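Local structure of putative sugar kinase PH1459 (Pyrococcus horikoshii, 3GBU) at residues A[187-192]-A[204-209]; A[128-133]-A[157-162]; A[247-252]-A[274-279]. The protein probably phosphorylates a sugar, possibly fructose, using ATP, as a member of the PfkB family of carbohydrate kinases. The protein carries 1 engineered substitution. All blocks are in the same frame, centred on the assembly; numbering follows the deposited sequence.

In the fold
Along the chain the contacts come in series: contact 2 (128-133 with 157-162), then contact 1 (187-192 with 204-209), then contact 3 (247-252 with 274-279). Contacts 1 and 2, with centres about 10 Å apart, share the large mixed sheet of the ribokinase-like fold, where strands 127-131, 156-160 and 188-192 are neighbours; Ile188 O meets Phe159 N at 2.7 Å, a probable hydrogen bond. Contact 3 pairs helices 245-259 and 265-279, its centre about 18 Å from contact 1 and 16 Å from contact 2. Met250 packs on residues of both sheet contacts, and contacts 1 and 3 both touch ATP, so sheet and helices frame the nucleotide together.

Contact 1: A[187-192]-A[204-209]; sequences DIVKAS and VEVKGS. With ATP (adenosine-5'-triphosphate), chain E.
Strand 188-192 of the large sheet in this ribokinase-like fold is flanked here by the loop that follows helix 193-200, and the join rests on Val189, Ala191, Val206 and Gly208. The touching parts, 187-191 and 206-209, run nearly opposite (159°), and they meet mainly by packing. Val189 turns both methyls to the loop: CG1, anti to its own backbone N (chi1 178°), meets Val206 CG1 at 3.8 Å, the two side chains crossing at about a right angle, while Val189 CG2 lies 3.4 Å from Gly208 CA. Val206 CG1 also touches Ala191 CB, at 3.9 Å, and thus sits against both Val189 and Ala191, whose side chains point toward the loop. Gly208 has no side chain, which matters: a beta carbon would run into Asp187 O and Val189 N. Its CA makes a CH...O contact of 3.6 Å with Asp187 O. At the solvent end Ser209 OG comes within 3.1 Å of Asp187 CA, and water 1 donates to Asp187 OD1. The other carboxylate oxygen, Asp187 OD2, accepts from Ile157 N, tying the start of this strand to its neighbour. On the other face of the strand Lys190, extended until its last torsion bends (chi4 -69°), donates from NZ to ATP O1B at 2.7 Å and forms a salt bridge with Asp160, so its ammonium group links the beta phosphate to the neighbouring strand 156-160. Helix 193-200 covers Val206 and Ala191 through Leu199 and Val196, helix 172-185 reaches Val189 through Ile183, and helix 245-259 packs on Ile188 and Lys190 from the opposite face of the sheet.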
loop_
_atom_site.group_PDB
_atom_site.type_symbol
_atom_site.label_atom_id
_atom_site.label_comp_id
_atom_site.label_asym_id
_atom_site.label_seq_id
_atom_site.Cartn_x
_atom_site.Cartn_y
_atom_site.Cartn_z
ATOM N N ASP A 187 20.801 25.525 8.718
ATOM C CA ASP A 187 21.082 26.469 9.782
ATOM C C ASP A 187 20.642 25.783 11.076
ATOM O O ASP A 187 21.265 25.934 12.127
ATOM C CB ASP A 187 20.255 27.733 9.570
ATOM C CG ASP A 187 20.617 28.454 8.290
ATOM O OD1 ASP A 187 21.676 29.111 8.275
ATOM O OD2 ASP A 187 19.850 28.359 7.305
ATOM N N ILE A 188 19.571 25.001 10.975
ATOM C CA ILE A 188 19.003 24.311 12.126
ATOM C C ILE A 188 18.957 22.794 11.942
ATOM O O ILE A 188 18.333 22.295 11.010
ATOM C CB ILE A 188 17.580 24.830 12.382
ATOM C CG1 ILE A 188 17.639 26.342 12.621
ATOM C CG2 ILE A 188 16.947 24.083 13.548
ATOM C CD1 ILE A 188 16.373 27.068 12.243
ATOM N N VAL A 189 19.621 22.064 12.834
ATOM C CA VAL A 189 19.645 20.612 12.749
ATOM C C VAL A 189 19.069 19.946 14.001
ATOM O O VAL A 189 19.368 20.352 15.122
ATOM C CB VAL A 189 21.095 20.078 12.539
ATOM C CG1 VAL A 189 21.088 18.548 12.491
ATOM C CG2 VAL A 189 21.686 20.656 11.251
ATOM N N LYS A 190 18.239 18.929 13.795
ATOM C CA LYS A 190 17.644 18.174 14.890
ATOM C C LYS A 190 18.076 16.719 14.741
ATOM O O LYS A 190 18.123 16.190 13.634
ATOM C CB LYS A 190 16.113 18.258 14.848
ATOM C CG LYS A 190 15.413 17.365 15.886
ATOM C CD LYS A 190 13.892 17.489 15.788
ATOM C CE LYS A 190 13.165 16.432 16.610
ATOM N NZ LYS A 190 13.314 15.047 16.076
ATOM N N ALA A 191 18.405 16.072 15.850
ATOM C CA ALA A 191 18.804 14.674 15.788
ATOM C C ALA A 191 18.813 14.044 17.163
ATOM O O ALA A 191 18.992 14.730 18.167
ATOM C CB ALA A 191 20.185 14.550 15.158
ATOM N N SER A 192 18.606 12.734 17.203
ATOM C CA SER A 192 18.630 12.016 18.463
ATOM C C SER A 192 20.100 11.742 18.779
ATOM O O SER A 192 20.945 11.735 17.883
ATOM C CB SER A 192 17.881 10.691 18.338
ATOM O OG SER A 192 18.613 9.768 17.555
ATOM N N VAL A 204 30.875 12.009 10.174
ATOM C CA VAL A 204 30.032 13.166 9.878
ATOM C C VAL A 204 29.669 13.915 11.157
ATOM O O VAL A 204 29.212 13.309 12.129
ATOM C CB VAL A 204 28.726 12.735 9.174
ATOM C CG1 VAL A 204 27.864 13.953 8.883
ATOM C CG2 VAL A 204 29.053 11.986 7.893
ATOM N N GLU A 205 29.875 15.229 11.153
ATOM C CA GLU A 205 29.558 16.057 12.308
ATOM C C GLU A 205 28.105 16.525 12.236
ATOM O O GLU A 205 27.700 17.152 11.257
ATOM C CB GLU A 205 30.481 17.276 12.351
ATOM C CG GLU A 205 30.211 18.208 13.514
ATOM C CD GLU A 205 31.196 19.352 13.578
ATOM O OE1 GLU A 205 31.110 20.164 14.524
ATOM O OE2 GLU A 205 32.056 19.439 12.680
ATOM N N VAL A 206 27.322 16.227 13.269
ATOM C CA VAL A 206 25.918 16.627 13.285
ATOM C C VAL A 206 25.732 17.945 14.025
ATOM O O VAL A 206 25.612 17.968 15.244
ATOM C CB VAL A 206 25.032 15.558 13.956
ATOM C CG1 VAL A 206 23.566 15.981 13.887
ATOM C CG2 VAL A 206 25.232 14.219 13.277
ATOM N N LYS A 207 25.697 19.038 13.272
ATOM C CA LYS A 207 25.544 20.367 13.845
ATOM C C LYS A 207 25.091 21.389 12.818
ATOM O O LYS A 207 25.627 21.452 11.716
ATOM C CB LYS A 207 26.872 20.837 14.456
ATOM C CG LYS A 207 27.104 20.395 15.897
ATOM C CD LYS A 207 28.500 20.790 16.386
ATOM C CE LYS A 207 28.633 20.606 17.889
ATOM N NZ LYS A 207 27.672 21.491 18.613
ATOM N N GLY A 208 24.100 22.192 13.193
ATOM C CA GLY A 208 23.608 23.227 12.304
ATOM C C GLY A 208 24.486 24.456 12.454
ATOM O O GLY A 208 25.103 24.655 13.499
ATOM N N SER A 209 24.550 25.281 11.417
ATOM C CA SER A 209 25.372 26.481 11.460
ATOM C C SER A 209 24.898 27.469 12.522
ATOM O O SER A 209 25.699 28.193 13.106
ATOM C CB SER A 209 25.370 27.161 10.092
ATOM O OG SER A 209 24.052 27.516 9.722
HETATM P PG ATP E . 12.247 9.788 16.764
HETATM O O1G ATP E . 13.226 8.658 16.907
HETATM O O2G ATP E . 11.985 10.134 15.311
HETATM O O3G ATP E . 10.967 9.535 17.558
HETATM P PB ATP E . 12.444 12.209 18.424
HETATM O O1B ATP E . 13.245 13.490 18.332
HETATM O O2B ATP E . 10.979 12.202 18.149
HETATM O O3B ATP E . 13.011 11.043 17.438
HETATM P PA ATP E . 11.677 11.706 21.190
HETATM O O1A ATP E . 10.236 11.441 20.792
HETATM O O2A ATP E . 12.270 10.883 22.289
HETATM O O3A ATP E . 12.686 11.598 19.902
HETATM O "O5'" ATP E . 11.875 13.265 21.547
HETATM C "C5'" ATP E . 10.871 14.260 21.323
HETATM C "C4'" ATP E . 10.885 15.190 22.538
HETATM O "O4'" ATP E . 9.627 15.004 23.201
HETATM C "C3'" ATP E . 11.918 14.845 23.614
HETATM O "O3'" ATP E . 13.162 15.482 23.422
HETATM C "C2'" ATP E . 11.249 15.249 24.886
HETATM O "O2'" ATP E . 11.509 16.608 25.248
HETATM C "C1'" ATP E . 9.783 15.017 24.621
HETATM N N9 ATP E . 9.442 13.701 25.263
HETATM C C8 ATP E . 9.491 12.443 24.740
HETATM N N7 ATP E . 9.102 11.507 25.649
HETATM C C5 ATP E . 8.791 12.162 26.780
HETATM C C6 ATP E . 8.308 11.819 28.140
HETATM N N6 ATP E . 8.075 10.541 28.472
HETATM N N1 ATP E . 8.110 12.837 29.042
HETATM C C2 ATP E . 8.338 14.149 28.737
HETATM N N3 ATP E . 8.779 14.534 27.518
HETATM C C4 ATP E . 9.013 13.609 26.522
HETATM O O HOH W 1 23.938 29.865 10.383
#

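Contact 2: A[128-133]-A[157-162]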
loop_
_atom_site.group_PDB
_atom_site.type_symbol
_atom_site.label_atom_id
_atom_site.label_comp_id
_atom_site.label_asym_id
_atom_site.label_seq_id
_atom_site.Cartn_x
_atom_site.Cartn_y
_atom_site.Cartn_z
ATOM N N VAL A 128 12.585 27.021 6.125
ATOM C CA VAL A 128 12.186 25.895 5.286
ATOM C C VAL A 128 12.703 24.619 5.936
ATOM O O VAL A 128 13.903 24.449 6.150
ATOM C CB VAL A 128 12.732 26.023 3.849
ATOM C CG1 VAL A 128 12.346 24.787 3.025
ATOM C CG2 VAL A 128 12.156 27.288 3.192
ATOM N N ASN A 129 11.769 23.732 6.243
ATOM C CA ASN A 129 12.041 22.471 6.916
ATOM C C ASN A 129 11.956 21.274 5.959
ATOM O O ASN A 129 10.976 21.127 5.229
ATOM C CB ASN A 129 11.016 22.342 8.051
ATOM C CG ASN A 129 11.011 20.986 8.696
ATOM O OD1 ASN A 129 12.005 20.552 9.255
ATOM N ND2 ASN A 129 9.876 20.308 8.629
ATOM N N PHE A 130 12.989 20.434 5.934
ATOM C CA PHE A 130 12.949 19.260 5.066
ATOM C C PHE A 130 13.425 18.007 5.775
ATOM O O PHE A 130 14.224 18.083 6.711
ATOM C CB PHE A 130 13.721 19.500 3.749
ATOM C CG PHE A 130 15.232 19.473 3.868
ATOM C CD1 PHE A 130 15.966 18.421 3.312
ATOM C CD2 PHE A 130 15.924 20.530 4.452
ATOM C CE1 PHE A 130 17.370 18.431 3.331
ATOM C CE2 PHE A 130 17.323 20.547 4.475
ATOM C CZ PHE A 130 18.046 19.498 3.913
ATOM N N GLY A 131 12.893 16.859 5.348
ATOM C CA GLY A 131 13.259 15.584 5.958
ATOM C C GLY A 131 14.338 14.790 5.232
ATOM O O GLY A 131 14.644 15.099 4.079
ATOM N N SER A 132 14.917 13.778 5.888
ATOM C CA SER A 132 15.942 12.964 5.237
ATOM C C SER A 132 15.277 11.785 4.523
ATOM O O SER A 132 15.807 11.272 3.544
ATOM C CB SER A 132 16.986 12.450 6.244
ATOM O OG SER A 132 16.587 11.246 6.873
ATOM N N VAL A 133 14.109 11.369 5.003
ATOM C CA VAL A 133 13.397 10.251 4.383
ATOM C C VAL A 133 13.105 10.510 2.905
ATOM O O VAL A 133 13.272 9.628 2.069
ATOM C CB VAL A 133 12.069 9.948 5.118
ATOM C CG1 VAL A 133 11.186 9.034 4.277
ATOM C CG2 VAL A 133 12.365 9.266 6.439
ATOM N N ILE A 157 17.310 27.291 7.009
ATOM C CA ILE A 157 17.086 25.913 6.623
ATOM C C ILE A 157 17.082 25.009 7.853
ATOM O O ILE A 157 18.012 25.051 8.655
ATOM C CB ILE A 157 18.186 25.442 5.651
ATOM C CG1 ILE A 157 18.261 26.395 4.449
ATOM C CG2 ILE A 157 17.925 24.000 5.232
ATOM C CD1 ILE A 157 16.977 26.511 3.653
ATOM N N ALA A 158 16.038 24.197 8.001
ATOM C CA ALA A 158 15.942 23.289 9.145
ATOM C C ALA A 158 15.930 21.844 8.657
ATOM O O ALA A 158 15.194 21.500 7.731
ATOM C CB ALA A 158 14.674 23.584 9.957
ATOM N N PHE A 159 16.742 21.005 9.291
ATOM C CA PHE A 159 16.840 19.606 8.910
ATOM C C PHE A 159 16.758 18.647 10.091
ATOM O O PHE A 159 17.544 18.740 11.026
ATOM C CB PHE A 159 18.163 19.374 8.159
ATOM C CG PHE A 159 18.319 17.980 7.610
ATOM C CD1 PHE A 159 17.445 17.499 6.633
ATOM C CD2 PHE A 159 19.335 17.144 8.071
ATOM C CE1 PHE A 159 17.580 16.212 6.121
ATOM C CE2 PHE A 159 19.480 15.860 7.572
ATOM C CZ PHE A 159 18.599 15.387 6.590
ATOM N N ASP A 160 15.790 17.736 10.048
ATOM C CA ASP A 160 15.638 16.716 11.083
ATOM C C ASP A 160 16.278 15.452 10.495
ATOM O O ASP A 160 15.730 14.846 9.577
ATOM C CB ASP A 160 14.156 16.443 11.375
ATOM C CG ASP A 160 13.957 15.419 12.496
ATOM O OD1 ASP A 160 14.846 14.571 12.709
ATOM O OD2 ASP A 160 12.907 15.446 13.162
ATOM N N VAL A 161 17.429 15.048 11.018
ATOM C CA VAL A 161 18.121 13.868 10.500
ATOM C C VAL A 161 17.198 12.669 10.266
ATOM O O VAL A 161 17.343 11.969 9.257
ATOM C CB VAL A 161 19.297 13.474 11.419
ATOM C CG1 VAL A 161 19.851 12.108 11.029
ATOM C CG2 VAL A 161 20.391 14.522 11.302
ATOM N N ASN A 162 16.264 12.442 11.193
ATOM C CA ASN A 162 15.279 11.357 11.103
ATOM C C ASN A 162 15.796 10.132 10.328
ATOM O O ASN A 162 15.270 9.767 9.277
ATOM C CB ASN A 162 14.000 11.916 10.455
ATOM C CG ASN A 162 12.799 11.010 10.640
ATOM O OD1 ASN A 162 12.673 10.334 11.666
ATOM N ND2 ASN A 162 11.895 11.004 9.655
HETATM O O HOH W 2 12.033 12.665 7.198
#
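Phe130 and Phe159 meet on one face of two parallel strands, 127-131 and 156-160, joined through helix 140-151 as a beta-alpha-beta unit of the central sheet. Phe159 CD1 sits over one face of the Phe130 ring, displaced toward its rim and 3.4 Å from Phe130 CZ. The ring planes are inclined by 37°, an oblique pairing. Ile157 CG2 reaches the edge of the Phe130 ring, 3.6 Å from CE2. With chi1 at 75°, Phe130 CG lies between its own backbone N and carbonyl carbon, which swings the ring across to the neighbouring strand. The backbones hold this register: Ala158 N donates to Val128 O at 2.8 Å and Phe130 N to Ala158 O at 3.0 Å. Helices 140-151 and 172-185 cover this aromatic face, Val144 and Ile148 against Phe130, Leu179 against Phe159. The reverse face carries Asn129 and Ala158, packed on Met250 and Leu254, and also Asp160. Where strand 156-160 ends, Asn162 N donates to Asp160 OD1 at 3.0 Å, closing an Asx turn that ties this carboxylate to the following loop. Water 2 accepts from both Val133 N and Asn162 ND2, while Ser132 OG donates to Val161 O at 2.6 Å, tilted 29° from the carbonyl plane.

Contact 3: A[247-252]-A[274-279]. With ATP (adenosine-5'-triphosphate), chain E.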
loop_
_atom_site.group_PDB
_atom_site.type_symbol
_atom_site.label_atom_id
_atom_site.label_comp_id
_atom_site.label_asym_id
_atom_site.label_seq_id
_atom_site.Cartn_x
_atom_site.Cartn_y
_atom_site.Cartn_z
ATOM N N ASP A 247 7.932 15.389 16.243
ATOM C CA ASP A 247 7.510 16.407 15.302
ATOM C C ASP A 247 6.885 17.602 16.009
ATOM O O ASP A 247 6.922 18.726 15.492
ATOM C CB ASP A 247 6.561 15.791 14.270
ATOM C CG ASP A 247 7.234 14.688 13.465
ATOM O OD1 ASP A 247 8.435 14.840 13.148
ATOM O OD2 ASP A 247 6.572 13.682 13.146
ATOM N N ALA A 248 6.326 17.358 17.194
ATOM C CA ALA A 248 5.735 18.432 17.989
ATOM C C ALA A 248 6.912 19.254 18.486
ATOM O O ALA A 248 6.872 20.474 18.509
ATOM C CB ALA A 248 4.957 17.865 19.176
ATOM N N PHE A 249 7.972 18.569 18.880
ATOM C CA PHE A 249 9.164 19.255 19.349
ATOM C C PHE A 249 9.752 20.132 18.234
ATOM O O PHE A 249 10.098 21.293 18.466
ATOM C CB PHE A 249 10.214 18.243 19.791
ATOM C CG PHE A 249 11.539 18.859 20.152
ATOM C CD1 PHE A 249 11.736 19.436 21.406
ATOM C CD2 PHE A 249 12.602 18.832 19.249
ATOM C CE1 PHE A 249 12.977 19.973 21.760
ATOM C CE2 PHE A 249 13.844 19.366 19.590
ATOM C CZ PHE A 249 14.032 19.936 20.848
HETATM N N MSE A 250 9.859 19.576 17.027
HETATM C CA MSE A 250 10.430 20.314 15.904
HETATM C C MSE A 250 9.590 21.532 15.553
HETATM O O MSE A 250 10.127 22.603 15.254
HETATM C CB MSE A 250 10.576 19.405 14.677
HETATM C CG MSE A 250 11.158 20.105 13.451
HETATM SE SE MSE A 250 12.979 20.754 13.724
HETATM C CE MSE A 250 13.739 20.321 11.975
ATOM N N ALA A 251 8.270 21.370 15.595
ATOM C CA ALA A 251 7.373 22.479 15.281
ATOM C C ALA A 251 7.575 23.630 16.269
ATOM O O ALA A 251 7.592 24.800 15.874
ATOM C CB ALA A 251 5.935 22.012 15.318
ATOM N N ALA A 252 7.735 23.285 17.546
ATOM C CA ALA A 252 7.934 24.274 18.605
ATOM C C ALA A 252 9.262 24.962 18.418
ATOM O O ALA A 252 9.374 26.183 18.564
ATOM C CB ALA A 252 7.899 23.596 19.982
ATOM N N LEU A 274 7.784 22.359 26.860
ATOM C CA LEU A 274 6.358 22.422 27.181
ATOM C C LEU A 274 5.509 21.790 26.069
ATOM O O LEU A 274 4.639 20.957 26.337
ATOM C CB LEU A 274 5.917 23.881 27.383
ATOM C CG LEU A 274 4.416 24.099 27.651
ATOM C CD1 LEU A 274 4.020 23.505 29.004
ATOM C CD2 LEU A 274 4.106 25.579 27.634
ATOM N N VAL A 275 5.768 22.182 24.823
ATOM C CA VAL A 275 5.008 21.655 23.689
ATOM C C VAL A 275 5.194 20.151 23.548
ATOM O O VAL A 275 4.227 19.421 23.325
ATOM C CB VAL A 275 5.406 22.362 22.360
ATOM C CG1 VAL A 275 4.680 21.716 21.162
ATOM C CG2 VAL A 275 5.053 23.847 22.448
ATOM N N ALA A 276 6.427 19.682 23.702
ATOM C CA ALA A 276 6.710 18.253 23.594
ATOM C C ALA A 276 6.009 17.447 24.691
ATOM O O ALA A 276 5.342 16.440 24.413
ATOM C CB ALA A 276 8.214 18.015 23.655
ATOM N N ALA A 277 6.166 17.894 25.937
ATOM C CA ALA A 277 5.552 17.218 27.078
ATOM C C ALA A 277 4.042 17.107 26.909
ATOM O O ALA A 277 3.482 16.024 27.038
ATOM C CB ALA A 277 5.887 17.962 28.378
ATOM N N LEU A 278 3.381 18.217 26.607
ATOM C CA LEU A 278 1.933 18.195 26.431
ATOM C C LEU A 278 1.476 17.343 25.252
ATOM O O LEU A 278 0.389 16.758 25.293
ATOM C CB LEU A 278 1.390 19.619 26.286
ATOM C CG LEU A 278 1.404 20.438 27.584
ATOM C CD1 LEU A 278 0.978 21.860 27.298
ATOM C CD2 LEU A 278 0.472 19.803 28.610
ATOM N N SER A 279 2.298 17.255 24.209
ATOM C CA SER A 279 1.931 16.449 23.050
ATOM C C SER A 279 1.843 14.973 23.436
ATOM O O SER A 279 1.109 14.208 22.808
ATOM C CB SER A 279 2.948 16.627 21.911
ATOM O OG SER A 279 4.109 15.848 22.126
HETATM P PG ATP E . 12.247 9.788 16.764
HETATM O O1G ATP E . 13.226 8.658 16.907
HETATM O O2G ATP E . 11.985 10.134 15.311
HETATM O O3G ATP E . 10.967 9.535 17.558
HETATM P PB ATP E . 12.444 12.209 18.424
HETATM O O1B ATP E . 13.245 13.490 18.332
HETATM O O2B ATP E . 10.979 12.202 18.149
HETATM O O3B ATP E . 13.011 11.043 17.438
HETATM P PA ATP E . 11.677 11.706 21.190
HETATM O O1A ATP E . 10.236 11.441 20.792
HETATM O O2A ATP E . 12.270 10.883 22.289
HETATM O O3A ATP E . 12.686 11.598 19.902
HETATM O "O5'" ATP E . 11.875 13.265 21.547
HETATM C "C5'" ATP E . 10.871 14.260 21.323
HETATM C "C4'" ATP E . 10.885 15.190 22.538
HETATM O "O4'" ATP E . 9.627 15.004 23.201
HETATM C "C3'" ATP E . 11.918 14.845 23.614
HETATM O "O3'" ATP E . 13.162 15.482 23.422
HETATM C "C2'" ATP E . 11.249 15.249 24.886
HETATM O "O2'" ATP E . 11.509 16.608 25.248
HETATM C "C1'" ATP E . 9.783 15.017 24.621
HETATM N N9 ATP E . 9.442 13.701 25.263
HETATM C C8 ATP E . 9.491 12.443 24.740
HETATM N N7 ATP E . 9.102 11.507 25.649
HETATM C C5 ATP E . 8.791 12.162 26.780
HETATM C C6 ATP E . 8.308 11.819 28.140
HETATM N N6 ATP E . 8.075 10.541 28.472
HETATM N N1 ATP E . 8.110 12.837 29.042
HETATM C C2 ATP E . 8.338 14.149 28.737
HETATM N N3 ATP E . 8.779 14.534 27.518
HETATM C C4 ATP E . 9.013 13.609 26.522
#
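Val275 has CG1 anti to its backbone N (chi1 175°), which brings that methyl 3.7 Å from Ala248 O and also against Ala252 CB; Val275 CB lies 3.7 Å from the same Ala252 CB. Ser279, with chi1 near 80°, folds OG back to donate to Ala276 O at 2.7 Å, one turn earlier in its own helix; Ser279 CB itself lies 3.6 Å from Ala248 CB. With Ala248, Ala252, Ala276 and Ser279 at the interface, the segment axes of helices 245-259 and 265-279 come to 8.2 Å, consistent with close packing of small side chains, at 153° and thus nearly antiparallel. Ala276 CB lies at the edge of the Phe249 ring and reaches the nucleotide sugar, 3.4 Å from ATP O4'. Phe249 in turn packs on the ATP-binding Lys190 and meets Phe221 edge-to-face. Replacing Ser279 by a glycine would probably open a gap beside Ala248 CB and leave Ala276 O without its hydroxyl partner. Across this interface the helices meet through apolar groups, with the serine hydroxyl satisfied inside its own helix, so the fit of small side chains, rather than polar pairing, probably sets their spacing beside the ribose.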